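Local coordinates for Alr1585 protein (Nostoc sp., PDB 5C2I), which probably acts as a dye-decolorizing (DyP-type) haem peroxidase, oxidising substrates with hydrogen peroxide at a protein-bound protoporphyrin IX iron, and assembles as a tetramer, at residues S43-L48 / H149-I154; Q60-F65 / A94-S99; V255-E260 / L384-F389. The protein carries 1 engineered substitution. One frame throughout, in Å; residues are numbered along the deposited sequence.

Contact 1 (S43-L48 / H149-I154)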
loop_
_atom_site.group_PDB
_atom_site.type_symbol
_atom_site.label_atom_id
_atom_site.label_comp_id
_atom_site.label_asym_id
_atom_site.label_seq_id
_atom_site.Cartn_x
_atom_site.Cartn_y
_atom_site.Cartn_z
ATOM N N SER A 43 -2.822 21.640 0.815
ATOM C CA SER A 43 -3.210 23.004 0.662
ATOM C C SER A 43 -2.120 23.811 -0.012
ATOM O O SER A 43 -0.946 23.384 -0.080
ATOM C CB SER A 43 -3.563 23.585 2.010
ATOM O OG SER A 43 -2.446 23.585 2.807
ATOM N N VAL A 44 -2.557 24.921 -0.578
ATOM C CA VAL A 44 -1.641 25.900 -1.182
ATOM C C VAL A 44 -1.923 27.224 -0.507
ATOM O O VAL A 44 -3.092 27.640 -0.370
ATOM C CB VAL A 44 -1.815 25.995 -2.703
ATOM C CG1 VAL A 44 -0.951 27.093 -3.307
ATOM C CG2 VAL A 44 -1.523 24.639 -3.378
ATOM N N HIS A 45 -0.852 27.880 -0.093
ATOM C CA HIS A 45 -0.906 29.194 0.525
ATOM C C HIS A 45 -0.196 30.168 -0.400
ATOM O O HIS A 45 0.996 29.993 -0.668
ATOM C CB HIS A 45 -0.175 29.169 1.871
ATOM C CG HIS A 45 -0.786 28.253 2.876
ATOM N ND1 HIS A 45 -0.108 27.867 4.011
ATOM C CD2 HIS A 45 -1.977 27.602 2.903
ATOM C CE1 HIS A 45 -0.881 27.058 4.717
ATOM N NE2 HIS A 45 -2.009 26.872 4.057
ATOM N N LEU A 46 -0.928 31.165 -0.908
ATOM C CA LEU A 46 -0.357 32.203 -1.775
ATOM C C LEU A 46 -0.404 33.539 -1.060
ATOM O O LEU A 46 -1.483 34.063 -0.760
ATOM C CB LEU A 46 -1.114 32.277 -3.084
ATOM C CG LEU A 46 -1.296 31.017 -3.887
ATOM C CD1 LEU A 46 -2.212 31.259 -5.088
ATOM C CD2 LEU A 46 0.060 30.470 -4.324
ATOM N N PHE A 47 0.771 34.090 -0.782
ATOM C CA PHE A 47 0.886 35.382 -0.140
ATOM C C PHE A 47 1.018 36.439 -1.209
ATOM O O PHE A 47 1.845 36.314 -2.118
ATOM C CB PHE A 47 2.095 35.433 0.790
ATOM C CG PHE A 47 1.936 34.576 2.005
ATOM C CD1 PHE A 47 2.266 33.223 1.970
ATOM C CD2 PHE A 47 1.435 35.099 3.149
ATOM C CE1 PHE A 47 2.106 32.417 3.093
ATOM C CE2 PHE A 47 1.225 34.305 4.269
ATOM C CZ PHE A 47 1.586 32.978 4.253
ATOM N N LEU A 48 0.208 37.480 -1.102
ATOM C CA LEU A 48 0.061 38.467 -2.132
ATOM C C LEU A 48 0.441 39.843 -1.719
ATOM O O LEU A 48 0.187 40.247 -0.606
ATOM C CB LEU A 48 -1.403 38.547 -2.567
ATOM C CG LEU A 48 -2.084 37.246 -2.906
ATOM C CD1 LEU A 48 -3.523 37.562 -3.346
ATOM C CD2 LEU A 48 -1.351 36.496 -4.009
ATOM N N HIS A 149 -0.098 41.815 1.657
ATOM C CA HIS A 149 -1.461 42.345 1.687
ATOM C C HIS A 149 -2.535 41.334 2.001
ATOM O O HIS A 149 -3.580 41.655 2.572
ATOM C CB HIS A 149 -1.780 43.035 0.350
ATOM C CG HIS A 149 -0.967 44.272 0.091
ATOM N ND1 HIS A 149 -0.775 44.790 -1.162
ATOM C CD2 HIS A 149 -0.290 45.093 0.933
ATOM C CE1 HIS A 149 -0.023 45.871 -1.092
ATOM N NE2 HIS A 149 0.281 46.078 0.171
ATOM N N ALA A 150 -2.314 40.093 1.565
ATOM C CA ALA A 150 -3.349 39.088 1.605
ATOM C C ALA A 150 -2.791 37.696 1.512
ATOM O O ALA A 150 -1.642 37.499 1.078
ATOM C CB ALA A 150 -4.344 39.334 0.471
ATOM N N LEU A 151 -3.603 36.733 1.929
ATOM C CA LEU A 151 -3.284 35.338 1.811
ATOM C C LEU A 151 -4.481 34.661 1.140
ATOM O O LEU A 151 -5.618 34.742 1.642
ATOM C CB LEU A 151 -3.001 34.740 3.176
ATOM C CG LEU A 151 -2.874 33.193 3.302
ATOM C CD1 LEU A 151 -1.791 32.564 2.436
ATOM C CD2 LEU A 151 -2.671 32.797 4.765
ATOM N N VAL A 152 -4.202 33.909 0.082
ATOM C CA VAL A 152 -5.168 32.995 -0.504
ATOM C C VAL A 152 -4.828 31.569 -0.037
ATOM O O VAL A 152 -3.696 31.108 -0.171
ATOM C CB VAL A 152 -5.096 33.079 -2.024
ATOM C CG1 VAL A 152 -6.033 32.104 -2.673
ATOM C CG2 VAL A 152 -5.424 34.487 -2.479
ATOM N N LEU A 153 -5.832 30.845 0.448
ATOM C CA LEU A 153 -5.640 29.456 0.890
ATOM C C LEU A 153 -6.597 28.600 0.066
ATOM O O LEU A 153 -7.801 28.834 0.068
ATOM C CB LEU A 153 -5.923 29.339 2.389
ATOM C CG LEU A 153 -5.775 27.956 3.063
ATOM C CD1 LEU A 153 -5.594 28.163 4.574
ATOM C CD2 LEU A 153 -6.969 27.045 2.797
ATOM N N ILE A 154 -6.047 27.607 -0.638
ATOM C CA ILE A 154 -6.824 26.650 -1.410
ATOM C C ILE A 154 -6.442 25.235 -1.013
ATOM O O ILE A 154 -5.259 24.945 -0.861
ATOM C CB ILE A 154 -6.575 26.801 -2.932
ATOM C CG1 ILE A 154 -6.797 28.261 -3.355
ATOM C CG2 ILE A 154 -7.580 25.953 -3.721
ATOM C CD1 ILE A 154 -5.521 28.989 -3.492
#
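Leu48 O is gripped by two successive backbone N-H groups: His149 N lies 2.8 Å from Leu48 O, and Ala150 N makes a weak bond to the same Leu48 O at 3.3 Å. Two residues facing one make a classic beta bulge, from which regular antiparallel pairing runs back to Val44. There Val44 N meets Ile154 O at 2.7 Å. Leu46 with Val152 and Val44 with Ile154 are hydrogen-bonded pairs joined in both directions, and Leu48 N also bonds to Ala150 O.

One face of the ladder carries His45, Phe47, Leu151 and Leu153. Leu151 CD1 sits over the centre of the Phe47 ring, 3.8 Å from its centroid and 9° off the ring normal, a CH-pi contact. With CG anti to the backbone N (chi1 170°) and CD1 turned by chi2 to 58°, this methyl is carried to the face of the Phe47 ring. Beside it, Leu153 runs alongside His45, its CG 3.8 Å from His45 CD2. On that ring, ND1 is hydrogen-bonded to Tyr256 OH, across the interface with the second domain.

The other face is aliphatic. Leu48 slants across Val152, with Leu48 CD1 3.7 Å from Val152 CG2, and Leu46 CB is 4.2 Å from Val152 CB. Helix 159-176 covers this layer through Leu162, Thr170 and Leu173.

With the peptide groups between the strands paired to each other, the buried ladder can present hydrocarbon to its own helix while its histidine brings one polar tie to the neighbouring domain.

Contact 2 (Q60-F65 / A94-S99)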
loop_
_atom_site.group_PDB
_atom_site.type_symbol
_atom_site.label_atom_id
_atom_site.label_comp_id
_atom_site.label_asym_id
_atom_site.label_seq_id
_atom_site.Cartn_x
_atom_site.Cartn_y
_atom_site.Cartn_z
ATOM N N GLN A 60 -12.153 44.052 -8.166
ATOM C CA GLN A 60 -12.913 43.182 -9.050
ATOM C C GLN A 60 -12.438 41.728 -8.947
ATOM O O GLN A 60 -13.257 40.792 -8.955
ATOM C CB GLN A 60 -12.839 43.663 -10.498
ATOM C CG GLN A 60 -13.506 45.021 -10.758
ATOM C CD GLN A 60 -13.086 45.655 -12.086
ATOM O OE1 GLN A 60 -12.476 45.024 -12.939
ATOM N NE2 GLN A 60 -13.428 46.924 -12.254
ATOM N N TRP A 61 -11.129 41.535 -8.888
ATOM C CA TRP A 61 -10.573 40.181 -8.747
ATOM C C TRP A 61 -11.011 39.525 -7.425
ATOM O O TRP A 61 -11.460 38.365 -7.397
ATOM C CB TRP A 61 -9.039 40.160 -8.871
ATOM C CG TRP A 61 -8.594 38.765 -8.786
ATOM C CD1 TRP A 61 -8.541 37.867 -9.824
ATOM C CD2 TRP A 61 -8.294 38.044 -7.608
ATOM N NE1 TRP A 61 -8.193 36.636 -9.350
ATOM C CE2 TRP A 61 -8.053 36.707 -7.988
ATOM C CE3 TRP A 61 -8.204 38.394 -6.257
ATOM C CZ2 TRP A 61 -7.729 35.705 -7.058
ATOM C CZ3 TRP A 61 -7.873 37.393 -5.324
ATOM C CH2 TRP A 61 -7.648 36.063 -5.739
ATOM N N ILE A 62 -10.869 40.248 -6.319
ATOM C CA ILE A 62 -11.273 39.715 -5.015
ATOM C C ILE A 62 -12.755 39.337 -5.037
ATOM O O ILE A 62 -13.150 38.281 -4.536
ATOM C CB ILE A 62 -10.990 40.743 -3.893
ATOM C CG1 ILE A 62 -9.473 40.912 -3.718
ATOM C CG2 ILE A 62 -11.601 40.287 -2.566
ATOM C CD1 ILE A 62 -9.099 42.074 -2.824
ATOM N N GLN A 63 -13.571 40.232 -5.590
ATOM C CA GLN A 63 -14.998 39.983 -5.729
ATOM C C GLN A 63 -15.248 38.667 -6.480
ATOM O O GLN A 63 -16.079 37.844 -6.047
ATOM C CB GLN A 63 -15.658 41.165 -6.420
ATOM C CG GLN A 63 -17.146 40.997 -6.662
ATOM C CD GLN A 63 -17.762 42.128 -7.497
ATOM O OE1 GLN A 63 -17.259 42.500 -8.588
ATOM N NE2 GLN A 63 -18.845 42.658 -7.030
ATOM N N SER A 64 -14.556 38.476 -7.603
ATOM C CA SER A 64 -14.776 37.272 -8.427
ATOM C C SER A 64 -14.329 36.046 -7.653
ATOM O O SER A 64 -14.988 35.019 -7.703
ATOM C CB SER A 64 -14.061 37.321 -9.783
ATOM O OG SER A 64 -12.644 37.134 -9.554
ATOM N N PHE A 65 -13.221 36.163 -6.920
ATOM C CA PHE A 65 -12.753 35.046 -6.095
ATOM C C PHE A 65 -13.724 34.681 -4.983
ATOM O O PHE A 65 -13.993 33.497 -4.748
ATOM C CB PHE A 65 -11.380 35.356 -5.495
ATOM C CG PHE A 65 -10.762 34.180 -4.803
ATOM C CD1 PHE A 65 -10.180 33.161 -5.542
ATOM C CD2 PHE A 65 -10.737 34.101 -3.450
ATOM C CE1 PHE A 65 -9.613 32.045 -4.910
ATOM C CE2 PHE A 65 -10.128 33.020 -2.809
ATOM C CZ PHE A 65 -9.597 31.967 -3.552
ATOM N N ALA A 94 -11.646 26.987 -0.195
ATOM C CA ALA A 94 -10.857 28.239 -0.279
ATOM C C ALA A 94 -11.174 29.236 0.840
ATOM O O ALA A 94 -12.360 29.468 1.166
ATOM C CB ALA A 94 -11.046 28.892 -1.643
ATOM N N ASN A 95 -10.122 29.885 1.335
ATOM C CA ASN A 95 -10.211 31.019 2.237
ATOM C C ASN A 95 -9.513 32.212 1.573
ATOM O O ASN A 95 -8.613 32.054 0.724
ATOM C CB ASN A 95 -9.442 30.798 3.542
ATOM C CG ASN A 95 -10.132 29.954 4.580
ATOM O OD1 ASN A 95 -9.496 29.082 5.187
ATOM N ND2 ASN A 95 -11.404 30.245 4.876
ATOM N N PHE A 96 -9.874 33.400 2.017
ATOM C CA PHE A 96 -9.160 34.622 1.646
ATOM C C PHE A 96 -8.978 35.493 2.890
ATOM O O PHE A 96 -9.959 35.778 3.605
ATOM C CB PHE A 96 -9.933 35.384 0.579
ATOM C CG PHE A 96 -9.246 36.639 0.093
ATOM C CD1 PHE A 96 -8.241 36.564 -0.839
ATOM C CD2 PHE A 96 -9.593 37.884 0.596
ATOM C CE1 PHE A 96 -7.557 37.705 -1.239
ATOM C CE2 PHE A 96 -8.955 39.035 0.166
ATOM C CZ PHE A 96 -7.940 38.939 -0.762
ATOM N N PHE A 97 -7.747 35.926 3.127
ATOM C CA PHE A 97 -7.410 36.759 4.294
ATOM C C PHE A 97 -6.746 38.068 3.888
ATOM O O PHE A 97 -5.974 38.098 2.914
ATOM C CB PHE A 97 -6.471 36.006 5.224
ATOM C CG PHE A 97 -6.889 34.586 5.560
ATOM C CD1 PHE A 97 -7.754 34.322 6.579
ATOM C CD2 PHE A 97 -6.364 33.503 4.846
ATOM C CE1 PHE A 97 -8.123 33.009 6.867
ATOM C CE2 PHE A 97 -6.683 32.210 5.155
ATOM C CZ PHE A 97 -7.580 31.947 6.167
ATOM N N LEU A 98 -7.017 39.129 4.640
ATOM C CA LEU A 98 -6.377 40.438 4.454
ATOM C C LEU A 98 -5.546 40.817 5.654
ATOM O O LEU A 98 -5.970 40.628 6.794
ATOM C CB LEU A 98 -7.422 41.548 4.204
ATOM C CG LEU A 98 -8.128 41.476 2.848
ATOM C CD1 LEU A 98 -9.374 42.337 2.854
ATOM C CD2 LEU A 98 -7.190 41.881 1.729
ATOM N N SER A 99 -4.363 41.381 5.397
ATOM C CA SER A 99 -3.580 42.044 6.441
ATOM C C SER A 99 -4.062 43.476 6.628
ATOM O O SER A 99 -4.811 44.005 5.786
ATOM C CB SER A 99 -2.088 42.069 6.064
ATOM O OG SER A 99 -1.843 42.966 4.983
#
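Phe96 and Phe65 carry most of this apolar contact between helix 60-65 and strand 94-98. Both have CG anti to the backbone N (chi1 -178° and -172°), and each side chain sets out toward the opposite segment. Ile62 crosses Phe96 at about a right angle: Ile62 CG1 touches Phe96 CZ at 3.9 Å, while Ile62 CG2 reaches Phe96 CE2 at 4.0 Å. Phe65 stretches to the strand itself, its CZ 3.9 Å from Ala94 CB and its edge turned to Phe96 CB.

Among the aromatics, Phe96 CE1 comes to the edge of the Trp61 ring, 4.1 Å from Trp61 CZ3. One face of that indole is covered by Phe65 CB, one helical turn on, and the Trp61 side chain touches Leu173 and Ile176 of helix 159-176.

Polar groups find their partners elsewhere than across this interface. Ser64 OG donates to Trp61 O at 2.8 Å, and the same carbonyl accepts Phe65 N. Asn95 points away from the helix, with ND2 held by Gly32 O.

A helix laid over the antiparallel sheet, coming between strands 42-50 and 93-98 along the chain, is the first beta-alpha-beta crossover of the ferredoxin-like unit on which dimeric alpha+beta barrel domains are built.

Contact 3 (V255-E260 / L384-F389). With HEM (protoporphyrin IX containing Fe), chain E.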
loop_
_atom_site.group_PDB
_atom_site.type_symbol
_atom_site.label_atom_id
_atom_site.label_comp_id
_atom_site.label_asym_id
_atom_site.label_seq_id
_atom_site.Cartn_x
_atom_site.Cartn_y
_atom_site.Cartn_z
ATOM N N VAL A 255 -3.397 34.146 12.895
ATOM C CA VAL A 255 -1.953 34.246 13.112
ATOM C C VAL A 255 -1.334 33.183 12.201
ATOM O O VAL A 255 -1.727 32.015 12.275
ATOM C CB VAL A 255 -1.604 33.914 14.572
ATOM C CG1 VAL A 255 -0.082 33.714 14.748
ATOM C CG2 VAL A 255 -2.112 34.980 15.513
ATOM N N TYR A 256 -0.401 33.578 11.348
ATOM C CA TYR A 256 0.345 32.662 10.463
ATOM C C TYR A 256 1.824 32.811 10.776
ATOM O O TYR A 256 2.338 33.928 10.733
ATOM C CB TYR A 256 0.074 33.007 8.983
ATOM C CG TYR A 256 0.583 31.989 7.993
ATOM C CD1 TYR A 256 1.975 31.710 7.853
ATOM C CD2 TYR A 256 -0.275 31.297 7.208
ATOM C CE1 TYR A 256 2.419 30.751 6.972
ATOM C CE2 TYR A 256 0.170 30.364 6.282
ATOM C CZ TYR A 256 1.504 30.074 6.182
ATOM O OH TYR A 256 1.924 29.150 5.273
ATOM N N ARG A 257 2.487 31.695 11.112
ATOM C CA ARG A 257 3.913 31.673 11.433
ATOM C C ARG A 257 4.542 30.445 10.849
ATOM O O ARG A 257 4.033 29.326 11.068
ATOM C CB ARG A 257 4.133 31.703 12.941
ATOM C CG ARG A 257 3.721 33.046 13.586
ATOM C CD ARG A 257 3.579 32.980 15.091
ATOM N NE ARG A 257 4.814 32.765 15.841
ATOM C CZ ARG A 257 5.736 33.698 16.103
ATOM N NH1 ARG A 257 5.667 34.936 15.607
ATOM N NH2 ARG A 257 6.772 33.373 16.851
ATOM N N LYS A 258 5.633 30.639 10.082
ATOM C CA LYS A 258 6.370 29.516 9.546
ATOM C C LYS A 258 7.444 29.097 10.560
ATOM O O LYS A 258 8.335 29.895 10.869
ATOM C CB LYS A 258 6.984 29.850 8.211
ATOM C CG LYS A 258 7.774 28.698 7.612
ATOM C CD LYS A 258 8.229 28.989 6.171
ATOM C CE LYS A 258 8.871 27.761 5.525
ATOM N NZ LYS A 258 9.243 27.942 4.098
ATOM N N LEU A 259 7.296 27.905 11.122
ATOM C CA LEU A 259 8.148 27.472 12.247
ATOM C C LEU A 259 8.986 26.273 11.804
ATOM O O LEU A 259 8.493 25.153 11.708
ATOM C CB LEU A 259 7.257 27.143 13.458
ATOM C CG LEU A 259 6.362 28.253 13.986
ATOM C CD1 LEU A 259 5.578 27.802 15.230
ATOM C CD2 LEU A 259 7.171 29.499 14.292
ATOM N N GLU A 260 10.263 26.529 11.584
ATOM C CA GLU A 260 11.206 25.506 11.169
ATOM C C GLU A 260 11.612 24.625 12.338
ATOM O O GLU A 260 11.901 25.134 13.428
ATOM C CB GLU A 260 12.451 26.145 10.592
ATOM C CG GLU A 260 13.463 25.157 10.041
ATOM C CD GLU A 260 14.630 25.851 9.416
ATOM O OE1 GLU A 260 15.428 26.400 10.198
ATOM O OE2 GLU A 260 14.719 25.901 8.174
ATOM N N LEU A 384 6.469 23.414 10.619
ATOM C CA LEU A 384 5.080 23.598 10.805
ATOM C C LEU A 384 4.663 24.937 10.257
ATOM O O LEU A 384 5.224 25.981 10.620
ATOM C CB LEU A 384 4.722 23.546 12.313
ATOM C CG LEU A 384 3.230 23.502 12.641
ATOM C CD1 LEU A 384 2.663 22.124 12.301
ATOM C CD2 LEU A 384 2.980 23.842 14.121
ATOM N N LEU A 385 3.634 24.908 9.396
ATOM C CA LEU A 385 2.935 26.144 9.031
ATOM C C LEU A 385 1.872 26.350 10.089
ATOM O O LEU A 385 0.813 25.684 10.070
ATOM C CB LEU A 385 2.347 26.074 7.627
ATOM C CG LEU A 385 3.376 25.726 6.542
ATOM C CD1 LEU A 385 2.676 25.531 5.201
ATOM C CD2 LEU A 385 4.462 26.787 6.454
ATOM N N PHE A 386 2.205 27.167 11.076
ATOM C CA PHE A 386 1.348 27.396 12.240
ATOM C C PHE A 386 0.281 28.409 11.894
ATOM O O PHE A 386 0.598 29.561 11.570
ATOM C CB PHE A 386 2.192 27.894 13.428
ATOM C CG PHE A 386 1.403 28.182 14.664
ATOM C CD1 PHE A 386 1.118 27.160 15.574
ATOM C CD2 PHE A 386 0.877 29.472 14.890
ATOM C CE1 PHE A 386 0.400 27.427 16.736
ATOM C CE2 PHE A 386 0.150 29.740 16.054
ATOM C CZ PHE A 386 -0.110 28.710 16.969
ATOM N N LEU A 387 -0.973 27.978 11.912
ATOM C CA LEU A 387 -2.113 28.895 11.738
ATOM C C LEU A 387 -3.017 28.745 12.941
ATOM O O LEU A 387 -3.302 27.619 13.333
ATOM C CB LEU A 387 -2.932 28.543 10.499
ATOM C CG LEU A 387 -2.355 28.911 9.117
ATOM C CD1 LEU A 387 -1.243 27.948 8.716
ATOM C CD2 LEU A 387 -3.466 28.843 8.084
ATOM N N CYS A 388 -3.471 29.856 13.514
ATOM C CA CYS A 388 -4.516 29.772 14.511
ATOM C C CYS A 388 -5.469 30.954 14.410
ATOM O O CYS A 388 -5.079 32.033 13.939
ATOM C CB CYS A 388 -3.938 29.627 15.917
ATOM S SG CYS A 388 -3.230 31.118 16.651
ATOM N N PHE A 389 -6.689 30.725 14.905
ATOM C CA PHE A 389 -7.762 31.684 14.924
ATOM C C PHE A 389 -8.143 32.085 16.343
ATOM O O PHE A 389 -7.983 31.295 17.312
ATOM C CB PHE A 389 -8.988 31.141 14.176
ATOM C CG PHE A 389 -8.823 31.078 12.711
ATOM C CD1 PHE A 389 -8.840 32.245 11.926
ATOM C CD2 PHE A 389 -8.693 29.841 12.053
ATOM C CE1 PHE A 389 -8.676 32.161 10.542
ATOM C CE2 PHE A 389 -8.542 29.772 10.687
ATOM C CZ PHE A 389 -8.537 30.924 9.924
HETATM C CHA HEM E . -0.523 21.270 21.705
HETATM C CHB HEM E . 3.449 20.599 19.054
HETATM C CHC HEM E . 3.785 25.380 18.385
HETATM C CHD HEM E . -0.035 26.017 21.245
HETATM C C1A HEM E . 0.543 20.669 21.057
HETATM C C2A HEM E . 0.822 19.270 21.062
HETATM C C3A HEM E . 1.935 19.087 20.319
HETATM C C4A HEM E . 2.325 20.357 19.838
HETATM C CMA HEM E . 2.623 17.790 19.987
HETATM C CAA HEM E . 0.028 18.160 21.764
HETATM C CBA HEM E . -1.136 17.524 21.000
HETATM C CGA HEM E . -2.156 18.587 20.693
HETATM O O1A HEM E . -3.035 18.935 21.534
HETATM O O2A HEM E . -2.114 19.129 19.587
HETATM C C1B HEM E . 3.842 21.861 18.613
HETATM C C2B HEM E . 4.960 22.096 17.739
HETATM C C3B HEM E . 5.033 23.401 17.518
HETATM C C4B HEM E . 3.968 23.994 18.331
HETATM C CMB HEM E . 5.833 21.034 17.170
HETATM C CAB HEM E . 5.930 24.205 16.652
HETATM C CBB HEM E . 6.567 23.718 15.572
HETATM C C1C HEM E . 2.789 26.000 19.158
HETATM C C2C HEM E . 2.653 27.355 19.374
HETATM C C3C HEM E . 1.579 27.528 20.208
HETATM C C4C HEM E . 1.057 26.256 20.469
HETATM C CMC HEM E . 3.464 28.469 18.776
HETATM C CAC HEM E . 1.034 28.755 20.788
HETATM C CBC HEM E . 1.663 29.863 21.092
HETATM C C1D HEM E . -0.515 24.730 21.480
HETATM C C2D HEM E . -1.737 24.513 22.245
HETATM C C3D HEM E . -1.855 23.203 22.418
HETATM C C4D HEM E . -0.702 22.627 21.692
HETATM C CMD HEM E . -2.701 25.556 22.787
HETATM C CAD HEM E . -2.984 22.498 23.113
HETATM C CBD HEM E . -2.786 22.376 24.629
HETATM C CGD HEM E . -3.973 21.702 25.235
HETATM O O1D HEM E . -3.748 20.702 25.911
HETATM O O2D HEM E . -5.168 22.131 25.078
HETATM N NA HEM E . 1.514 21.333 20.368
HETATM N NB HEM E . 3.356 23.004 18.980
HETATM N NC HEM E . 1.875 25.317 19.906
HETATM N ND HEM E . 0.121 23.583 21.231
HETATM FE FE HEM E . 1.706 23.308 20.168
HETATM O O HOH W 1 0.512 23.393 18.159
#
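The Phe386 ring lies against the haem on one face, where the methyl carbon CMC of HEM stands 3.8 Å above the Phe386 plane, offset toward the rim. Ring atom Phe386 CE1 is 3.5 Å from HEM C2C. At the ring's edge, near its plane, Val255 CG1 approaches Phe386 CE2 to 4.2 Å. CG stands anti to the backbone N (chi1 179°), and the ring beyond it reaches the porphyrin. Nearer the backbone, Leu259 runs beside it, Leu259 CD1 resting 3.8 Å from Phe386 CB. An alanine at Phe386 would probably open a gap beside the porphyrin and leave Val255 CG1 without the ring edge it meets here, although the Leu259 packing on CB could persist.

Leu384 continues the haem wall, its CB 3.7 Å from the vinyl carbon CBB of HEM, and Leu259 CD1 touches the same vinyl at CAB. On the Phe386 side of the porphyrin, a water oxygen binds HEM FE at 2.3 Å; a further ligand of the iron comes from outside the two strands.

Strands 255-260 and 384-389 are antiparallel neighbours in the sheet of the second ferredoxin-like domain. Val255 with Cys388, Arg257 with Phe386 and Leu259 with Leu384 are hydrogen-bonded pairs, each joined in both directions. Cys388 SG packs on Val255 CB.

The opposite face of the sheet bears Tyr256, Lys258, Leu385 and Leu387. Tyr256 runs beside both leucines: Tyr256 CD2 lies 3.7 Å from Leu387 CG, and Tyr256 OH lies 3.7 Å from Leu385 CD2. His45 is the polar partner of that hydroxyl. Lys258, its CG against Leu385, extends away from the strand pair to salt bridges with Glu141 and Glu183, so its buried charge is probably balanced by two carboxylates, while Arg257 pairs with Asp134.

In the fold
Contacts 1 and 2 share one sheet and lie with centres about 9 Å apart; strand 94-98 is sewn to strand 150-154 by Asn95 N to Leu153 O (2.8 Å) and Phe97 N to Leu151 O (2.9 Å). Along the chain, contact 2 is nested within the loop that contact 1 closes. Contact 3 belongs to the second domain, its centre about 13 Å from contact 1 and 20 Å from contact 2. His45 ND1 and Tyr256 OH, 2.7 Å apart, link the two sheets, and Phe97 CE1 touches Phe389 CZ at 3.7 Å. Contact 3 lines the haem pocket directly, whereas the His45 side chain of contact 1 stays about 14 Å from the haem.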